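Local coordinates for glutathione S-transferase 2 (Onchocerca volvulus, PDB 1TU7), which conjugates glutathione to halide-bearing electrophiles as a homodimeric pi-class transferase and appears to play a central role in the parasite's detoxification system, at residues A[81-86]-A[133-138]; A[103-108]-A[201-206]; A[124-129]-A[170-175]. All blocks are in the same frame, centred on the assembly; numbering follows the deposited sequence.

Contact 1 (A[81-86]-A[133-138]); sequences EMETTY and ATRGNG
In the all-helical C-terminal domain of the GST fold, the first turns of helix 81-107 meet the loop that follows helix 109-132. Arg135 makes the largest part of the contact. Its chain is extended from CG to NE and reaches the Tyr86 ring tip to tip. Arg135 NE lies 3.3 Å from Tyr86 CD1, and Arg135 CD is 3.6 Å from Tyr86 CE1. The guanidinium and ring planes are 45° apart, so the two groups do not stack flat. Arg135 NH1 also rests on the Glu83 CG methylene.

The charge pairing with Glu83 is long: Glu83 OE1 to Arg135 NH1 is 3.8 Å. The oxygen stands off the plane of the guanidinium, so the pairing is one of charge alone. A water bridges the pair instead, taking a bond from Arg135 NH1 and giving one to Glu83 OE1.

Further out, Glu79 N, just before the helix begins, donates to Glu83 OE2 and ties down that carboxylate. Leu143 packs on Glu83, Tyr86 and Arg135. CG of Tyr86 is anti to the backbone N (chi1 179°), which sends the phenol toward the loop. Thr134 OG1, hydrogen-bonded to Leu131 O, lies 2.9 Å from Tyr86 OH.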
ATOM      1  N   GLU A  81       5.759   7.418  17.458  1.00 16.04           N
ATOM      2  CA  GLU A  81       5.673   6.152  16.699  1.00 16.21           C
ATOM      3  C   GLU A  81       4.251   5.660  16.570  1.00 16.17           C
ATOM      4  O   GLU A  81       3.828   5.151  15.511  1.00 15.45           O
ATOM      5  CB  GLU A  81       6.475   5.025  17.402  1.00 16.56           C
ATOM      6  CG  GLU A  81       6.314   3.627  16.726  1.00 16.60           C
ATOM      7  CD  GLU A  81       6.771   3.656  15.303  1.00 19.42           C
ATOM      8  OE1 GLU A  81       6.273   2.842  14.539  1.00 15.29           O
ATOM      9  OE2 GLU A  81       7.631   4.501  14.910  1.00 21.52           O
ATOM     10  N   MET A  82       3.498   5.717  17.651  1.00 15.57           N
ATOM     11  CA  MET A  82       2.152   5.215  17.626  1.00 17.04           C
ATOM     12  C   MET A  82       1.283   6.004  16.674  1.00 14.90           C
ATOM     13  O   MET A  82       0.475   5.433  15.933  1.00 14.99           O
ATOM     14  CB  MET A  82       1.583   5.166  19.044  1.00 19.86           C
ATOM     15  CG  MET A  82       1.900   3.803  19.662  1.00 26.85           C
ATOM     16  SD  MET A  82       2.000   3.782  21.437  1.00 37.26           S
ATOM     17  CE  MET A  82       0.504   4.594  21.815  1.00 35.28           C
ATOM     18  N   GLU A  83       1.466   7.317  16.630  1.00 13.75           N
ATOM     19  CA  GLU A  83       0.678   8.123  15.703  1.00 12.83           C
ATOM     20  C   GLU A  83       1.090   7.821  14.256  1.00 12.29           C
ATOM     21  O   GLU A  83       0.248   7.752  13.362  1.00 12.17           O
ATOM     22  CB  GLU A  83       0.837   9.617  15.997  1.00 12.98           C
ATOM     23  CG  GLU A  83       0.165  10.030  17.304  1.00 13.50           C
ATOM     24  CD  GLU A  83       0.123  11.541  17.525  1.00 18.72           C
ATOM     25  OE1 GLU A  83      -0.539  12.003  18.510  1.00 21.96           O
ATOM     26  OE2 GLU A  83       0.732  12.279  16.745  1.00 16.61           O
ATOM     27  N   THR A  84       2.388   7.711  14.018  1.00 11.99           N
ATOM     28  CA  THR A  84       2.893   7.395  12.685  1.00 12.09           C
ATOM     29  C   THR A  84       2.298   6.073  12.169  1.00 12.91           C
ATOM     30  O   THR A  84       1.904   5.951  11.012  1.00 12.88           O
ATOM     31  CB  THR A  84       4.419   7.341  12.723  1.00 12.21           C
ATOM     32  OG1 THR A  84       4.911   8.602  13.182  1.00 13.23           O
ATOM     33  CG2 THR A  84       5.021   7.103  11.317  1.00 12.56           C
ATOM     34  N   THR A  85       2.270   5.071  13.042  1.00 11.72           N
ATOM     35  CA  THR A  85       1.706   3.792  12.698  1.00 11.47           C
ATOM     36  C   THR A  85       0.206   3.900  12.454  1.00 10.90           C
ATOM     37  O   THR A  85      -0.328   3.327  11.504  1.00 11.63           O
ATOM     38  CB  THR A  85       1.965   2.811  13.835  1.00 11.13           C
ATOM     39  OG1 THR A  85       3.374   2.633  13.991  1.00 12.07           O
ATOM     40  CG2 THR A  85       1.391   1.447  13.554  1.00 12.35           C
ATOM     41  N   TYR A  86      -0.479   4.641  13.321  1.00 12.04           N
ATOM     42  CA  TYR A  86      -1.926   4.784  13.220  1.00 12.27           C
ATOM     43  C   TYR A  86      -2.375   5.417  11.916  1.00 12.04           C
ATOM     44  O   TYR A  86      -3.270   4.910  11.228  1.00 11.48           O
ATOM     45  CB  TYR A  86      -2.464   5.594  14.408  1.00 12.26           C
ATOM     46  CG  TYR A  86      -3.959   5.793  14.327  1.00 11.11           C
ATOM     47  CD1 TYR A  86      -4.506   7.023  14.172  1.00 11.01           C
ATOM     48  CD2 TYR A  86      -4.826   4.720  14.423  1.00 12.91           C
ATOM     49  CE1 TYR A  86      -5.854   7.225  14.099  1.00 13.02           C
ATOM     50  CE2 TYR A  86      -6.198   4.901  14.361  1.00 15.50           C
ATOM     51  CZ  TYR A  86      -6.698   6.152  14.213  1.00 13.37           C
ATOM     52  OH  TYR A  86      -8.069   6.351  14.151  1.00 14.59           O
ATOM     53  N   ALA A 133     -13.293   7.655  15.381  1.00 15.56           N
ATOM     54  CA  ALA A 133     -13.647   8.015  16.744  1.00 15.39           C
ATOM     55  C   ALA A 133     -12.508   7.871  17.739  1.00 15.76           C
ATOM     56  O   ALA A 133     -12.552   8.441  18.823  1.00 17.07           O
ATOM     57  CB  ALA A 133     -14.814   7.146  17.197  1.00 15.47           C
ATOM     58  N   THR A 134     -11.474   7.116  17.389  1.00 16.07           N
ATOM     59  CA  THR A 134     -10.489   6.743  18.410  1.00 16.87           C
ATOM     60  C   THR A 134      -9.604   7.883  18.862  1.00 16.92           C
ATOM     61  O   THR A 134      -8.979   7.773  19.909  1.00 18.35           O
ATOM     62  CB  THR A 134      -9.605   5.557  18.008  1.00 17.89           C
ATOM     63  OG1 THR A 134      -8.848   5.892  16.854  1.00 19.60           O
ATOM     64  CG2 THR A 134     -10.398   4.296  17.642  1.00 19.85           C
ATOM     65  N   ARG A 135      -9.523   8.955  18.079  1.00 17.17           N
ATOM     66  CA  ARG A 135      -8.745  10.132  18.472  1.00 17.46           C
ATOM     67  C   ARG A 135      -9.616  11.348  18.348  1.00 17.07           C
ATOM     68  O   ARG A 135     -10.304  11.512  17.374  1.00 16.48           O
ATOM     69  CB  ARG A 135      -7.486  10.268  17.609  1.00 18.42           C
ATOM     70  CG  ARG A 135      -6.544   9.103  17.835  1.00 21.97           C
ATOM     71  CD  ARG A 135      -5.260   9.156  17.060  1.00 24.09           C
ATOM     72  NE  ARG A 135      -4.359   8.032  17.359  1.00 28.16           N
ATOM     73  CZ  ARG A 135      -3.333   8.054  18.222  1.00 27.21           C
ATOM     74  NH1 ARG A 135      -3.039   9.129  18.937  1.00 29.06           N
ATOM     75  NH2 ARG A 135      -2.575   6.969  18.357  1.00 31.78           N
ATOM     76  N   GLY A 136      -9.621  12.202  19.371  1.00 17.08           N
ATOM     77  CA  GLY A 136     -10.395  13.420  19.332  1.00 17.69           C
ATOM     78  C   GLY A 136     -11.874  13.194  19.230  1.00 17.07           C
ATOM     79  O   GLY A 136     -12.609  14.042  18.732  1.00 17.05           O
ATOM     80  N   ASN A 137     -12.301  12.017  19.663  1.00 17.96           N
ATOM     81  CA  ASN A 137     -13.689  11.570  19.548  1.00 17.89           C
ATOM     82  C   ASN A 137     -14.156  11.502  18.108  1.00 17.96           C
ATOM     83  O   ASN A 137     -15.356  11.473  17.830  1.00 17.81           O
ATOM     84  CB  ASN A 137     -14.607  12.485  20.354  1.00 19.29           C
ATOM     85  CG  ASN A 137     -14.261  12.490  21.819  1.00 20.68           C
ATOM     86  OD1 ASN A 137     -14.513  11.534  22.517  1.00 25.71           O
ATOM     87  ND2 ASN A 137     -13.672  13.581  22.286  1.00 23.21           N
ATOM     88  N   GLY A 138     -13.194  11.505  17.191  1.00 16.71           N
ATOM     89  CA  GLY A 138     -13.502  11.580  15.777  1.00 16.41           C
ATOM     90  C   GLY A 138     -14.140  12.867  15.302  1.00 16.98           C
ATOM     91  O   GLY A 138     -14.673  12.908  14.212  1.00 16.03           O
TER
HETATM   92  O   HOH W   1      -3.414  11.703  18.436  1.00 27.86           O
HETATM   93  O   HOH W   2      -0.341  10.448  20.623  1.00 28.77           O

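Contact 2 (A[103-108]-A[201-206]); sequences RMIYMA and PVNGNG
The C-terminal end of helix 81-107 is met here by the tail that follows helix 186-197. The tail folds into a type I beta turn from Asn203 to Gly206, and two consecutive helix residues receive it.

The tight part centres on Ile105, which is buried. Its CG2 methyl is anti to the backbone N and touches both asparagines, 3.6 Å from Asn203 OD1 and 3.6 Å from Asn205 OD1. Each oxygen has a polar partner close by: Asn205 OD1 accepts from Lys207 N, and Asn203 OD1 has a weak hydrogen bond with Tyr101 OH. The same methyl lies over one face of the Tyr106 ring, offset toward its rim. Asn205 CG takes the crowded position between the backbone N and the carbonyl carbon (chi1 68°). From there Asn205 ND2 donates to Ile105 O at 3.0 Å. The bond is bent, 143° at the hydrogen. ND2 sits above the carbonyl plane rather than on a lone pair.

The Tyr106 side is exposed, but its hydroxyl is firmly held: Gly204 N donates to Tyr106 OH at 2.8 Å in a nearly straight bond. The ring crosses Asn205 obliquely, with ring and amide planes 30° apart. The loose links are waters. One in the ring plane is 2.7 Å from Tyr106 OH and accepts from Asn203 ND2. A second receives from Asn205 ND2 and donates to Tyr106 O, beside the last helical turn.

Val202 and Pro201 bond through their backbones to Gly12 and Arg11, so the tail also meets the N-terminal domain. The Tyr106 side chain is about 6 Å from the bound glutathione and about 6 Å from the side chain of Tyr7. The arrangement is the C-terminal tail of a pi-class GST, packed beside the active site.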
ATOM      1  N   ARG A 103     -12.217  -1.140  -8.795  1.00 16.59           N
ATOM      2  CA  ARG A 103     -12.568  -2.388  -9.482  1.00 17.06           C
ATOM      3  C   ARG A 103     -13.978  -2.225 -10.046  1.00 17.44           C
ATOM      4  O   ARG A 103     -14.241  -2.555 -11.199  1.00 18.20           O
ATOM      5  CB  ARG A 103     -12.508  -3.569  -8.523  1.00 18.87           C
ATOM      6  N   MET A 104     -14.876  -1.668  -9.252  1.00 15.91           N
ATOM      7  CA  MET A 104     -16.243  -1.428  -9.695  1.00 15.69           C
ATOM      8  C   MET A 104     -16.236  -0.459 -10.874  1.00 16.71           C
ATOM      9  O   MET A 104     -16.812  -0.739 -11.917  1.00 16.64           O
ATOM     10  CB  MET A 104     -17.114  -0.958  -8.558  1.00 16.51           C
ATOM     11  CG  MET A 104     -18.534  -0.656  -8.949  1.00 15.21           C
ATOM     12  SD  MET A 104     -18.792   1.001  -9.586  1.00 18.52           S
ATOM     13  CE  MET A 104     -18.321   1.933  -8.158  1.00 19.80           C
ATOM     14  N   ILE A 105     -15.534   0.664 -10.731  1.00 16.26           N
ATOM     15  CA  ILE A 105     -15.516   1.699 -11.751  1.00 16.49           C
ATOM     16  C   ILE A 105     -15.009   1.176 -13.091  1.00 17.23           C
ATOM     17  O   ILE A 105     -15.606   1.465 -14.140  1.00 17.15           O
ATOM     18  CB  ILE A 105     -14.619   2.886 -11.289  1.00 16.47           C
ATOM     19  CG1 ILE A 105     -15.267   3.664 -10.154  1.00 16.50           C
ATOM     20  CG2 ILE A 105     -14.298   3.814 -12.478  1.00 16.42           C
ATOM     21  CD1 ILE A 105     -16.522   4.452 -10.517  1.00 17.38           C
ATOM     22  N   TYR A 106     -13.920   0.420 -13.066  1.00 18.46           N
ATOM     23  CA  TYR A 106     -13.208   0.082 -14.307  1.00 19.57           C
ATOM     24  C   TYR A 106     -13.677  -1.247 -14.884  1.00 21.40           C
ATOM     25  O   TYR A 106     -13.538  -1.454 -16.094  1.00 22.94           O
ATOM     26  CB  TYR A 106     -11.680   0.062 -14.129  1.00 20.04           C
ATOM     27  CG  TYR A 106     -11.071   1.442 -13.994  1.00 20.95           C
ATOM     28  CD1 TYR A 106     -10.760   1.957 -12.754  1.00 20.30           C
ATOM     29  CD2 TYR A 106     -10.778   2.233 -15.111  1.00 25.52           C
ATOM     30  CE1 TYR A 106     -10.221   3.209 -12.600  1.00 21.18           C
ATOM     31  CE2 TYR A 106     -10.220   3.504 -14.959  1.00 24.96           C
ATOM     32  CZ  TYR A 106      -9.952   3.988 -13.688  1.00 23.57           C
ATOM     33  OH  TYR A 106      -9.381   5.247 -13.517  1.00 21.83           O
ATOM     34  N   MET A 107     -14.227  -2.133 -14.057  1.00 21.46           N
ATOM     35  CA  MET A 107     -14.543  -3.498 -14.499  1.00 22.60           C
ATOM     36  C   MET A 107     -16.019  -3.797 -14.567  1.00 22.35           C
ATOM     37  O   MET A 107     -16.408  -4.720 -15.286  1.00 23.96           O
ATOM     38  CB  MET A 107     -13.930  -4.570 -13.576  1.00 23.10           C
ATOM     39  CG  MET A 107     -12.437  -4.458 -13.312  1.00 27.61           C
ATOM     40  SD  MET A 107     -11.466  -4.511 -14.795  1.00 38.11           S
ATOM     41  CE  MET A 107     -11.722  -6.195 -15.317  1.00 37.68           C
ATOM     42  N   ALA A 108     -16.851  -3.085 -13.812  1.00 20.16           N
ATOM     43  CA  ALA A 108     -18.248  -3.495 -13.652  1.00 19.94           C
ATOM     44  C   ALA A 108     -19.180  -2.356 -13.325  1.00 18.61           C
ATOM     45  O   ALA A 108     -20.137  -2.500 -12.582  1.00 18.67           O
ATOM     46  CB  ALA A 108     -18.333  -4.566 -12.585  1.00 21.27           C
ATOM     47  N   PRO A 201     -12.257  14.774 -14.204  1.00 14.19           N
ATOM     48  CA  PRO A 201     -12.718  13.396 -14.027  1.00 14.56           C
ATOM     49  C   PRO A 201     -12.081  12.738 -12.815  1.00 13.92           C
ATOM     50  O   PRO A 201     -10.904  12.942 -12.552  1.00 14.54           O
ATOM     51  CB  PRO A 201     -12.277  12.687 -15.308  1.00 14.34           C
ATOM     52  CG  PRO A 201     -11.945  13.715 -16.240  1.00 17.30           C
ATOM     53  CD  PRO A 201     -11.563  14.965 -15.492  1.00 15.34           C
ATOM     54  N   VAL A 202     -12.865  11.978 -12.077  1.00 14.10           N
ATOM     55  CA  VAL A 202     -12.316  11.190 -10.977  1.00 13.45           C
ATOM     56  C   VAL A 202     -11.410  10.088 -11.512  1.00 13.40           C
ATOM     57  O   VAL A 202     -10.337   9.837 -10.975  1.00 14.99           O
ATOM     58  CB  VAL A 202     -13.417  10.591 -10.064  1.00 13.36           C
ATOM     59  CG1 VAL A 202     -12.809   9.732  -8.964  1.00 14.90           C
ATOM     60  CG2 VAL A 202     -14.291  11.700  -9.477  1.00 15.48           C
ATOM     61  N   ASN A 203     -11.898   9.405 -12.554  1.00 14.26           N
ATOM     62  CA  ASN A 203     -11.264   8.200 -13.065  1.00 15.65           C
ATOM     63  C   ASN A 203     -10.936   8.338 -14.545  1.00 16.37           C
ATOM     64  O   ASN A 203     -11.417   9.231 -15.217  1.00 17.77           O
ATOM     65  CB  ASN A 203     -12.200   7.011 -12.828  1.00 15.29           C
ATOM     66  CG  ASN A 203     -12.644   6.931 -11.375  1.00 14.53           C
ATOM     67  OD1 ASN A 203     -13.844   7.090 -11.029  1.00 17.40           O
ATOM     68  ND2 ASN A 203     -11.672   6.764 -10.522  1.00 13.64           N
ATOM     69  N   GLY A 204     -10.076   7.450 -15.028  1.00 17.89           N
ATOM     70  CA  GLY A 204      -9.577   7.487 -16.401  1.00 17.75           C
ATOM     71  C   GLY A 204     -10.553   7.070 -17.471  1.00 19.25           C
ATOM     72  O   GLY A 204     -10.325   7.307 -18.666  1.00 19.81           O
ATOM     73  N   ASN A 205     -11.642   6.429 -17.071  1.00 19.76           N
ATOM     74  CA  ASN A 205     -12.668   6.033 -18.022  1.00 19.88           C
ATOM     75  C   ASN A 205     -13.885   6.962 -18.002  1.00 20.47           C
ATOM     76  O   ASN A 205     -14.877   6.705 -18.666  1.00 22.45           O
ATOM     77  CB  ASN A 205     -13.077   4.578 -17.765  1.00 19.99           C
ATOM     78  CG  ASN A 205     -13.807   4.398 -16.449  1.00 19.39           C
ATOM     79  OD1 ASN A 205     -13.948   5.350 -15.667  1.00 18.14           O
ATOM     80  ND2 ASN A 205     -14.310   3.182 -16.203  1.00 20.71           N
ATOM     81  N   GLY A 206     -13.809   8.043 -17.225  1.00 20.71           N
ATOM     82  CA  GLY A 206     -14.851   9.031 -17.160  1.00 20.57           C
ATOM     83  C   GLY A 206     -16.098   8.617 -16.398  1.00 20.41           C
ATOM     84  O   GLY A 206     -17.049   9.359 -16.354  1.00 22.24           O
TER
HETATM   85  O   HOH W   3      -9.063   6.116 -10.981  1.00 21.57           O
HETATM   86  O   HOH W   4     -13.488   0.948 -17.846  1.00 29.60           O

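Contact 3 (A[124-129]-A[170-175]); sequences ELAKFE and DKFPLL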
ATOM      1  N   GLU A 124     -18.245  -0.762   4.613  1.00 15.29           N
ATOM      2  CA  GLU A 124     -16.879  -0.262   4.531  1.00 16.00           C
ATOM      3  C   GLU A 124     -16.771   1.096   5.203  1.00 15.22           C
ATOM      4  O   GLU A 124     -15.828   1.327   5.963  1.00 14.84           O
ATOM      5  CB  GLU A 124     -16.399  -0.219   3.083  1.00 16.54           C
ATOM      6  CG  GLU A 124     -16.263  -1.610   2.472  1.00 18.45           C
ATOM      7  CD  GLU A 124     -15.526  -2.544   3.399  1.00 21.65           C
ATOM      8  OE1 GLU A 124     -16.151  -3.523   3.911  1.00 27.03           O
ATOM      9  OE2 GLU A 124     -14.347  -2.270   3.681  1.00 20.37           O
ATOM     10  N   LEU A 125     -17.727   1.983   4.966  1.00 15.09           N
ATOM     11  CA  LEU A 125     -17.702   3.274   5.633  1.00 14.64           C
ATOM     12  C   LEU A 125     -17.851   3.144   7.129  1.00 14.93           C
ATOM     13  O   LEU A 125     -17.253   3.902   7.876  1.00 14.54           O
ATOM     14  CB  LEU A 125     -18.799   4.192   5.094  1.00 14.26           C
ATOM     15  CG  LEU A 125     -18.655   4.626   3.645  1.00 15.61           C
ATOM     16  CD1 LEU A 125     -19.870   5.392   3.172  1.00 15.96           C
ATOM     17  CD2 LEU A 125     -17.397   5.526   3.449  1.00 15.97           C
ATOM     18  N   ALA A 126     -18.642   2.172   7.560  1.00 14.67           N
ATOM     19  CA  ALA A 126     -18.827   1.960   8.982  1.00 13.78           C
ATOM     20  C   ALA A 126     -17.516   1.694   9.687  1.00 14.58           C
ATOM     21  O   ALA A 126     -17.317   2.113  10.832  1.00 14.76           O
ATOM     22  CB  ALA A 126     -19.786   0.820   9.222  1.00 13.98           C
ATOM     23  N   LYS A 127     -16.595   1.001   9.021  1.00 13.98           N
ATOM     24  CA  LYS A 127     -15.305   0.712   9.620  1.00 14.50           C
ATOM     25  C   LYS A 127     -14.561   2.018   9.883  1.00 14.52           C
ATOM     26  O   LYS A 127     -13.909   2.182  10.904  1.00 14.67           O
ATOM     27  CB  LYS A 127     -14.474  -0.190   8.693  1.00 14.37           C
ATOM     28  CG  LYS A 127     -15.012  -1.590   8.613  1.00 16.73           C
ATOM     29  CD  LYS A 127     -14.446  -2.377   7.418  1.00 21.71           C
ATOM     30  CE  LYS A 127     -15.017  -3.791   7.389  1.00 25.34           C
ATOM     31  NZ  LYS A 127     -14.413  -4.610   6.294  1.00 26.90           N
ATOM     32  N   PHE A 128     -14.631   2.940   8.933  1.00 13.67           N
ATOM     33  CA  PHE A 128     -14.002   4.260   9.099  1.00 14.24           C
ATOM     34  C   PHE A 128     -14.667   5.150  10.154  1.00 14.24           C
ATOM     35  O   PHE A 128     -13.981   5.867  10.865  1.00 14.24           O
ATOM     36  CB  PHE A 128     -13.925   5.015   7.785  1.00 13.92           C
ATOM     37  CG  PHE A 128     -13.067   4.362   6.784  1.00 15.55           C
ATOM     38  CD1 PHE A 128     -13.591   3.744   5.695  1.00 20.36           C
ATOM     39  CD2 PHE A 128     -11.687   4.331   6.985  1.00 19.71           C
ATOM     40  CE1 PHE A 128     -12.763   3.134   4.778  1.00 22.39           C
ATOM     41  CE2 PHE A 128     -10.872   3.734   6.081  1.00 21.31           C
ATOM     42  CZ  PHE A 128     -11.420   3.118   4.991  1.00 20.63           C
ATOM     43  N   GLU A 129     -15.998   5.130  10.197  1.00 14.76           N
ATOM     44  CA  GLU A 129     -16.733   5.907  11.166  1.00 14.88           C
ATOM     45  C   GLU A 129     -16.305   5.462  12.574  1.00 14.67           C
ATOM     46  O   GLU A 129     -16.110   6.304  13.460  1.00 15.97           O
ATOM     47  CB  GLU A 129     -18.230   5.699  10.937  1.00 14.48           C
ATOM     48  CG  GLU A 129     -19.153   6.411  11.914  1.00 14.89           C
ATOM     49  CD  GLU A 129     -19.339   7.880  11.637  1.00 16.69           C
ATOM     50  OE1 GLU A 129     -19.985   8.559  12.465  1.00 15.83           O
ATOM     51  OE2 GLU A 129     -18.888   8.386  10.602  1.00 15.98           O
ATOM     52  N   ASP A 170     -24.922   9.838   4.903  1.00 19.92           N
ATOM     53  CA  ASP A 170     -26.106  10.198   5.689  1.00 21.33           C
ATOM     54  C   ASP A 170     -26.058   9.551   7.064  1.00 21.39           C
ATOM     55  O   ASP A 170     -26.368  10.203   8.073  1.00 23.06           O
ATOM     56  CB  ASP A 170     -27.382   9.714   4.974  1.00 22.25           C
ATOM     57  CG  ASP A 170     -27.861  10.656   3.881  1.00 23.87           C
ATOM     58  OD1 ASP A 170     -27.230  11.712   3.626  1.00 27.02           O
ATOM     59  OD2 ASP A 170     -28.883  10.392   3.205  1.00 28.27           O
ATOM     60  N   LYS A 171     -25.691   8.272   7.117  1.00 20.18           N
ATOM     61  CA  LYS A 171     -25.697   7.504   8.353  1.00 20.56           C
ATOM     62  C   LYS A 171     -24.362   7.503   9.101  1.00 18.66           C
ATOM     63  O   LYS A 171     -24.204   6.809  10.107  1.00 18.38           O
ATOM     64  CB  LYS A 171     -26.124   6.071   8.052  1.00 21.11           C
ATOM     65  CG  LYS A 171     -27.517   5.972   7.424  1.00 25.49           C
ATOM     66  CD  LYS A 171     -28.033   4.538   7.389  1.00 30.11           C
ATOM     67  CE  LYS A 171     -29.422   4.444   6.758  1.00 32.93           C
ATOM     68  NZ  LYS A 171     -30.107   5.771   6.693  1.00 35.94           N
ATOM     69  N   PHE A 172     -23.405   8.310   8.630  1.00 17.04           N
ATOM     70  CA  PHE A 172     -22.058   8.334   9.201  1.00 16.41           C
ATOM     71  C   PHE A 172     -21.675   9.759   9.551  1.00 16.11           C
ATOM     72  O   PHE A 172     -21.023  10.446   8.803  1.00 15.43           O
ATOM     73  CB  PHE A 172     -21.079   7.715   8.205  1.00 14.95           C
ATOM     74  CG  PHE A 172     -21.449   6.328   7.817  1.00 14.87           C
ATOM     75  CD1 PHE A 172     -21.917   6.050   6.545  1.00 16.05           C
ATOM     76  CD2 PHE A 172     -21.381   5.288   8.735  1.00 15.46           C
ATOM     77  CE1 PHE A 172     -22.281   4.762   6.198  1.00 18.37           C
ATOM     78  CE2 PHE A 172     -21.761   4.003   8.398  1.00 16.97           C
ATOM     79  CZ  PHE A 172     -22.198   3.736   7.126  1.00 17.99           C
ATOM     80  N   PRO A 173     -22.151  10.248  10.678  1.00 16.07           N
ATOM     81  CA  PRO A 173     -22.000  11.668  10.997  1.00 16.25           C
ATOM     82  C   PRO A 173     -20.565  12.140  11.216  1.00 15.15           C
ATOM     83  O   PRO A 173     -20.234  13.278  10.866  1.00 16.23           O
ATOM     84  CB  PRO A 173     -22.866  11.822  12.257  1.00 16.22           C
ATOM     85  CG  PRO A 173     -22.942  10.451  12.821  1.00 17.20           C
ATOM     86  CD  PRO A 173     -22.907   9.509  11.699  1.00 16.96           C
ATOM     87  N   LEU A 174     -19.719  11.311  11.805  1.00 14.65           N
ATOM     88  CA  LEU A 174     -18.316  11.714  11.970  1.00 14.44           C
ATOM     89  C   LEU A 174     -17.643  11.863  10.598  1.00 13.89           C
ATOM     90  O   LEU A 174     -16.933  12.824  10.355  1.00 14.54           O
ATOM     91  CB  LEU A 174     -17.528  10.741  12.825  1.00 15.12           C
ATOM     92  CG  LEU A 174     -18.023  10.534  14.267  1.00 15.95           C
ATOM     93  CD1 LEU A 174     -17.202   9.476  14.979  1.00 15.76           C
ATOM     94  CD2 LEU A 174     -17.979  11.818  15.030  1.00 16.37           C
ATOM     95  N   LEU A 175     -17.908  10.945   9.689  1.00 13.44           N
ATOM     96  CA  LEU A 175     -17.347  11.047   8.348  1.00 13.85           C
ATOM     97  C   LEU A 175     -17.890  12.220   7.580  1.00 13.35           C
ATOM     98  O   LEU A 175     -17.150  12.908   6.881  1.00 13.72           O
ATOM     99  CB  LEU A 175     -17.574   9.772   7.572  1.00 13.40           C
ATOM    100  CG  LEU A 175     -16.874   8.526   8.092  1.00 14.07           C
ATOM    101  CD1 LEU A 175     -17.262   7.297   7.270  1.00 14.67           C
ATOM    102  CD2 LEU A 175     -15.381   8.707   8.108  1.00 14.89           C
TER
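Glu129 of helix 109-132 reaches across to the start of helix 173-183, in the helical C-terminal domain of the GST fold. Its CB lies 3.9 Å from Phe172 CD2 and also near Leu175 CD1. CG is anti to the backbone N (chi1 178°) and continues along the Phe172 ring near CD2. The chain then bends at chi2 (78°), and this turns the carboxylate toward the two backbone N-H groups that follow Pro173. CD lies close to Leu174 N and CB. Glu129 OE1 accepts from Leu174 N at 2.8 Å. Glu129 OE2 accepts from Leu175 N at 2.9 Å. Both oxygens use the syn lone pair, so the carboxylate grips two neighbouring amides like a fork. OE1 also touches the Pro173 CD methylene, while OE2 lies against Phe172 CB and Leu175 CG.

Apolar packing flanks this grip. Leu125 CB sits over one face of the Phe172 ring in a CH-pi contact, 3.9 Å from the ring centroid and offset toward the rim. Phe172 CE2 meets Ala126 at its CA and CB. Leu175 CD1 lies 3.4 Å from the backbone oxygen Leu125 O, and Leu175 CD2 is 4.0 Å from Phe128 CB. Phe128 itself leads away, to Val94 and Leu97 of helix 81-107. Leu174 turns to Leu132 and to Ala133 and Arg139 of the following loop.

Phe172 holds the N-cap position, but its side chain packs on helix 109-132. The acceptors for the N-H groups of Leu174 and Leu175 come instead from one carboxylate on another helix, that of Glu129. A carboxylate at the N-terminal end of a helix probably also interacts favourably with the helix dipole, and that field would be expected to keep Glu129 ionised.

How the contacts relate
Helix 81-107 takes part in two of the contacts, near its two ends. Contact 1 uses its first turns and contact 2 its last, and their centres are about 32 Å apart on opposite sides of the chain's centre. Contact 3 adjoins contact 1, with centres about 16 Å apart. Leu174 joins them: its CD2 packs 3.6 Å from Gly138 O, and its CD1 lies 4.0 Å from Ala133 CB. Contact 3 does not touch contact 2; their nearest atoms are about 11 Å apart. Contact 2 comes nearest the pocket, Tyr106 being about 6 Å from glutathione, side chain to ligand; Phe128 of contact 3 is about 10 Å away. Contacts 1 and 3 lie away from the binding residues.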